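Local coordinates for protein 11S globulin (Wrightia tinctoria, PDB 5WXU) that probably serves as a hexameric seed storage protein of the cupin class and binds the plant hormone auxin (indole-3-acetic acid), at residues B[422-425]-B[426-429]; B[430-433]-B[434-438]. All blocks are in the same frame, centred on the assembly; numbering follows the deposited sequence.

Interaction 1: residues B[422-425]-B[426-429]; sequences RTSV and IRAV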
loop_
_atom_site.group_PDB
_atom_site.type_symbol
_atom_site.label_atom_id
_atom_site.label_comp_id
_atom_site.label_asym_id
_atom_site.label_seq_id
_atom_site.Cartn_x
_atom_site.Cartn_y
_atom_site.Cartn_z
ATOM N N ARG B 422 13.587 28.228 -12.618
ATOM C CA ARG B 422 12.219 28.437 -12.076
ATOM C C ARG B 422 11.878 27.534 -10.956
ATOM O O ARG B 422 11.099 27.945 -10.101
ATOM C CB ARG B 422 11.096 28.400 -13.119
ATOM C CG ARG B 422 11.379 29.338 -14.232
ATOM C CD ARG B 422 10.128 29.674 -15.003
ATOM N NE ARG B 422 9.317 28.593 -15.522
ATOM C CZ ARG B 422 9.569 27.842 -16.616
ATOM N NH1 ARG B 422 10.759 27.922 -17.327
ATOM N NH2 ARG B 422 8.636 26.923 -16.971
ATOM N N THR B 423 12.535 26.363 -10.870
ATOM C CA THR B 423 12.281 25.443 -9.739
ATOM C C THR B 423 13.336 25.646 -8.589
ATOM O O THR B 423 13.473 24.826 -7.690
ATOM C CB THR B 423 12.333 24.006 -10.211
ATOM O OG1 THR B 423 13.607 23.750 -10.905
ATOM C CG2 THR B 423 11.174 23.736 -11.149
ATOM N N SER B 424 14.067 26.751 -8.616
ATOM C CA SER B 424 15.142 26.929 -7.647
ATOM C C SER B 424 14.657 27.111 -6.192
ATOM O O SER B 424 13.609 27.675 -5.885
ATOM C CB SER B 424 16.053 28.109 -8.039
ATOM O OG SER B 424 15.503 29.352 -7.603
ATOM N N VAL B 425 15.473 26.602 -5.297
ATOM C CA VAL B 425 15.334 26.880 -3.864
ATOM C C VAL B 425 15.538 28.391 -3.585
ATOM O O VAL B 425 14.934 28.923 -2.697
ATOM C CB VAL B 425 16.281 25.946 -3.103
ATOM C CG1 VAL B 425 17.705 26.239 -3.414
ATOM C CG2 VAL B 425 16.069 26.115 -1.623
ATOM N N ILE B 426 16.342 29.069 -4.387
ATOM C CA ILE B 426 16.510 30.553 -4.224
ATOM C C ILE B 426 15.148 31.266 -4.390
ATOM O O ILE B 426 14.709 32.087 -3.509
ATOM C CB ILE B 426 17.572 31.054 -5.216
ATOM C CG1 ILE B 426 18.909 30.322 -5.042
ATOM C CG2 ILE B 426 17.621 32.551 -5.224
ATOM C CD1 ILE B 426 19.482 30.317 -3.664
ATOM N N ARG B 427 14.379 30.888 -5.395
ATOM C CA ARG B 427 13.057 31.458 -5.653
ATOM C C ARG B 427 12.086 31.224 -4.503
ATOM O O ARG B 427 11.270 32.064 -4.203
ATOM C CB ARG B 427 12.403 30.903 -6.918
ATOM C CG ARG B 427 13.054 31.283 -8.249
ATOM C CD ARG B 427 12.091 31.008 -9.381
ATOM N NE ARG B 427 12.604 31.626 -10.609
ATOM C CZ ARG B 427 11.873 32.231 -11.530
ATOM N NH1 ARG B 427 10.561 32.356 -11.428
ATOM N NH2 ARG B 427 12.495 32.779 -12.581
ATOM N N ALA B 428 12.171 30.030 -3.901
ATOM C CA ALA B 428 11.244 29.602 -2.888
ATOM C C ALA B 428 11.408 30.277 -1.570
ATOM O O ALA B 428 10.491 30.222 -0.749
ATOM C CB ALA B 428 11.305 28.082 -2.755
ATOM N N VAL B 429 12.611 30.820 -1.305
ATOM C CA VAL B 429 12.900 31.510 -0.073
ATOM C C VAL B 429 12.554 33.034 -0.214
ATOM O O VAL B 429 12.764 33.614 -1.275
ATOM C CB VAL B 429 14.391 31.241 0.292
ATOM C CG1 VAL B 429 14.925 32.125 1.441
ATOM C CG2 VAL B 429 14.591 29.734 0.620
#

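Interaction 2: residues B[430-433]-B[434-438]; sequences PLDV and WINVF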
loop_
_atom_site.group_PDB
_atom_site.type_symbol
_atom_site.label_atom_id
_atom_site.label_comp_id
_atom_site.label_asym_id
_atom_site.label_seq_id
_atom_site.Cartn_x
_atom_site.Cartn_y
_atom_site.Cartn_z
ATOM N N PRO B 430 12.021 33.656 0.846
ATOM C CA PRO B 430 11.770 35.107 0.775
ATOM C C PRO B 430 12.992 35.873 0.336
ATOM O O PRO B 430 14.098 35.575 0.787
ATOM C CB PRO B 430 11.327 35.441 2.188
ATOM C CG PRO B 430 10.697 34.176 2.709
ATOM C CD PRO B 430 11.631 33.118 2.165
ATOM N N LEU B 431 12.797 36.862 -0.538
ATOM C CA LEU B 431 13.915 37.714 -0.966
ATOM C C LEU B 431 14.697 38.309 0.204
ATOM O O LEU B 431 15.938 38.354 0.166
ATOM C CB LEU B 431 13.433 38.955 -1.738
ATOM C CG LEU B 431 13.527 39.231 -3.215
ATOM C CD1 LEU B 431 13.319 40.734 -3.374
ATOM C CD2 LEU B 431 14.712 38.729 -4.013
ATOM N N ASP B 432 13.974 38.721 1.253
ATOM C CA ASP B 432 14.626 39.370 2.386
ATOM C C ASP B 432 15.521 38.456 3.211
ATOM O O ASP B 432 16.457 38.897 3.941
ATOM C CB ASP B 432 13.603 40.084 3.272
ATOM C CG ASP B 432 14.223 41.287 4.060
ATOM O OD1 ASP B 432 15.233 41.850 3.593
ATOM O OD2 ASP B 432 13.658 41.611 5.111
ATOM N N VAL B 433 15.268 37.137 3.105
ATOM C CA VAL B 433 16.220 36.181 3.707
ATOM C C VAL B 433 17.563 36.267 2.999
ATOM O O VAL B 433 18.599 36.349 3.680
ATOM C CB VAL B 433 15.683 34.712 3.697
ATOM C CG1 VAL B 433 16.732 33.682 4.069
ATOM C CG2 VAL B 433 14.514 34.564 4.637
ATOM N N TRP B 434 17.558 36.294 1.671
ATOM C CA TRP B 434 18.822 36.344 0.907
ATOM C C TRP B 434 19.462 37.739 1.061
ATOM O O TRP B 434 20.662 37.837 1.131
ATOM C CB TRP B 434 18.565 36.043 -0.526
ATOM C CG TRP B 434 17.925 34.668 -0.788
ATOM C CD1 TRP B 434 16.871 34.431 -1.625
ATOM C CD2 TRP B 434 18.364 33.388 -0.326
ATOM N NE1 TRP B 434 16.610 33.083 -1.716
ATOM C CE2 TRP B 434 17.476 32.414 -0.880
ATOM C CE3 TRP B 434 19.360 32.970 0.553
ATOM C CZ2 TRP B 434 17.609 31.048 -0.631
ATOM C CZ3 TRP B 434 19.479 31.581 0.858
ATOM C CH2 TRP B 434 18.614 30.632 0.235
ATOM N N ILE B 435 18.632 38.759 1.101
ATOM C CA ILE B 435 19.167 40.142 1.340
ATOM C C ILE B 435 20.033 40.134 2.590
ATOM O O ILE B 435 21.195 40.572 2.548
ATOM C CB ILE B 435 18.041 41.173 1.440
ATOM C CG1 ILE B 435 17.504 41.496 0.034
ATOM C CG2 ILE B 435 18.489 42.434 2.260
ATOM C CD1 ILE B 435 16.110 42.073 0.032
ATOM N N ASN B 436 19.506 39.571 3.686
ATOM C CA ASN B 436 20.216 39.512 4.933
ATOM C C ASN B 436 21.344 38.511 5.028
ATOM O O ASN B 436 22.423 38.798 5.605
ATOM C CB ASN B 436 19.239 39.343 6.082
ATOM C CG ASN B 436 18.482 40.604 6.366
ATOM O OD1 ASN B 436 18.975 41.481 7.132
ATOM N ND2 ASN B 436 17.280 40.741 5.785
ATOM N N VAL B 437 21.146 37.312 4.482
ATOM C CA VAL B 437 22.206 36.346 4.551
ATOM C C VAL B 437 23.411 36.689 3.694
ATOM O O VAL B 437 24.570 36.491 4.095
ATOM C CB VAL B 437 21.649 34.931 4.142
ATOM C CG1 VAL B 437 22.772 33.962 3.980
ATOM C CG2 VAL B 437 20.634 34.480 5.176
ATOM N N PHE B 438 23.145 37.131 2.471
ATOM C CA PHE B 438 24.184 37.354 1.472
ATOM C C PHE B 438 24.666 38.815 1.432
ATOM O O PHE B 438 25.668 39.073 0.780
ATOM C CB PHE B 438 23.720 37.029 0.047
ATOM C CG PHE B 438 23.249 35.580 -0.155
ATOM C CD1 PHE B 438 23.851 34.538 0.527
ATOM C CD2 PHE B 438 22.224 35.327 -1.065
ATOM C CE1 PHE B 438 23.394 33.202 0.288
ATOM C CE2 PHE B 438 21.769 34.037 -1.295
ATOM C CZ PHE B 438 22.348 32.987 -0.629
HETATM O O HOH W 1 16.321 43.417 5.422
#

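Interaction 1: residues B[422-425]-B[426-429]
Ser424 OG accepts a hydrogen bond from Arg427 N at 2.9 Å with an N-H...O angle of 159°, the classic way in which an N-cap serine opens a helix. A chi1 of 83° sets Ser424 OG between its own backbone N and carbonyl carbon, where it faces the first turn and lies 3.2 Å from Arg427 CG. An alanine here would lose the hydroxyl and is likely to leave Arg427 N without its capping partner, making the start of the turn less firmly held. The other hydrogen bonds across this join are weak: Ala428 N reaches Ser424 O at 3.4 Å, and Val425 O receives both Ala428 N and Val429 N. In one of its two conformers, so with some doubt, the Arg427 side chain runs alongside that of Arg422, with Arg422 CA 3.5 Å above the Arg427 guanidinium plane, toward its rim. The two guanidinium planes are then turned 76° apart; Glu453 pairs with Arg427 by its carboxylate and takes a bond from Arg422 NH1 on its backbone O. Arg422 and Thr423 also touch a bound indole-3-acetic acid; Arg427 belongs to an auxin site seen for this protein, though no ligand is bound there in this chain. The whole turn follows strand 416-418, lies against helix 442-450 through Ile426 and Arg427, and packs on Val116 and Val167 of a second subunit.

Interaction 2: residues B[430-433]-B[434-438]
Asp432 has its CG anti to the backbone N (chi1 -153°) and Asn436 its CG anti to the carbonyl carbon (chi1 -73°), torsions that bring carboxylate and amide near each other, though not into a direct bond, one turn apart on alpha-helix 431-438. Here, in the helical part of the C-terminal cupin domain, between strands 416-418 and 457-458, the i to i+4 pattern gains a side-chain bond. Asp432 O takes two donors, which arrive from opposite faces of its carbonyl plane: the backbone Asn436 N, and the side-chain amide. Asn436 ND2 lies 2.7 Å from Asp432 O in a nearly straight bond (171°). This second bond holds the amide back against the helix, its plane steeply inclined to that of the carboxylate. Next to this polar patch, Ile435 CG2 lies 3.6 Å from Asp432 OD1. A second subunit supplies Arg266, whose salt bridge to Asp432 OD1 ties the patch into the subunit interface. On another side of the helix, Val433 and Val437 extend in the same direction, Val433 CG1 4.1 Å from Val437 CG2, beside the i to i+4 bond from Val437 N to Val433 O. One water closes the polar group, donating to Asp432 OD1 at 2.6 Å and accepting from Asn436 ND2.

In the fold
Read from the N-terminal side, the chain leaves strand 416-418, enters the single weak turn of interaction 1, and passes straight on to helix 431-438 of interaction 2. Each contact closes a turn of only a few residues; the two follow in series, neither nested nor crossed, with centres 13 Å apart. Trp434 joins them: its NE1 meets Ile426 O at 2.8 Å, probably as a hydrogen bond, and its CZ2 packs on Val429 CB, so the second helix is fastened back to the first. Helix 442-450 receives side chains from both, and both border the second subunit, linking the helical part of the C-terminal cupin domain to that subunit of the hexamer.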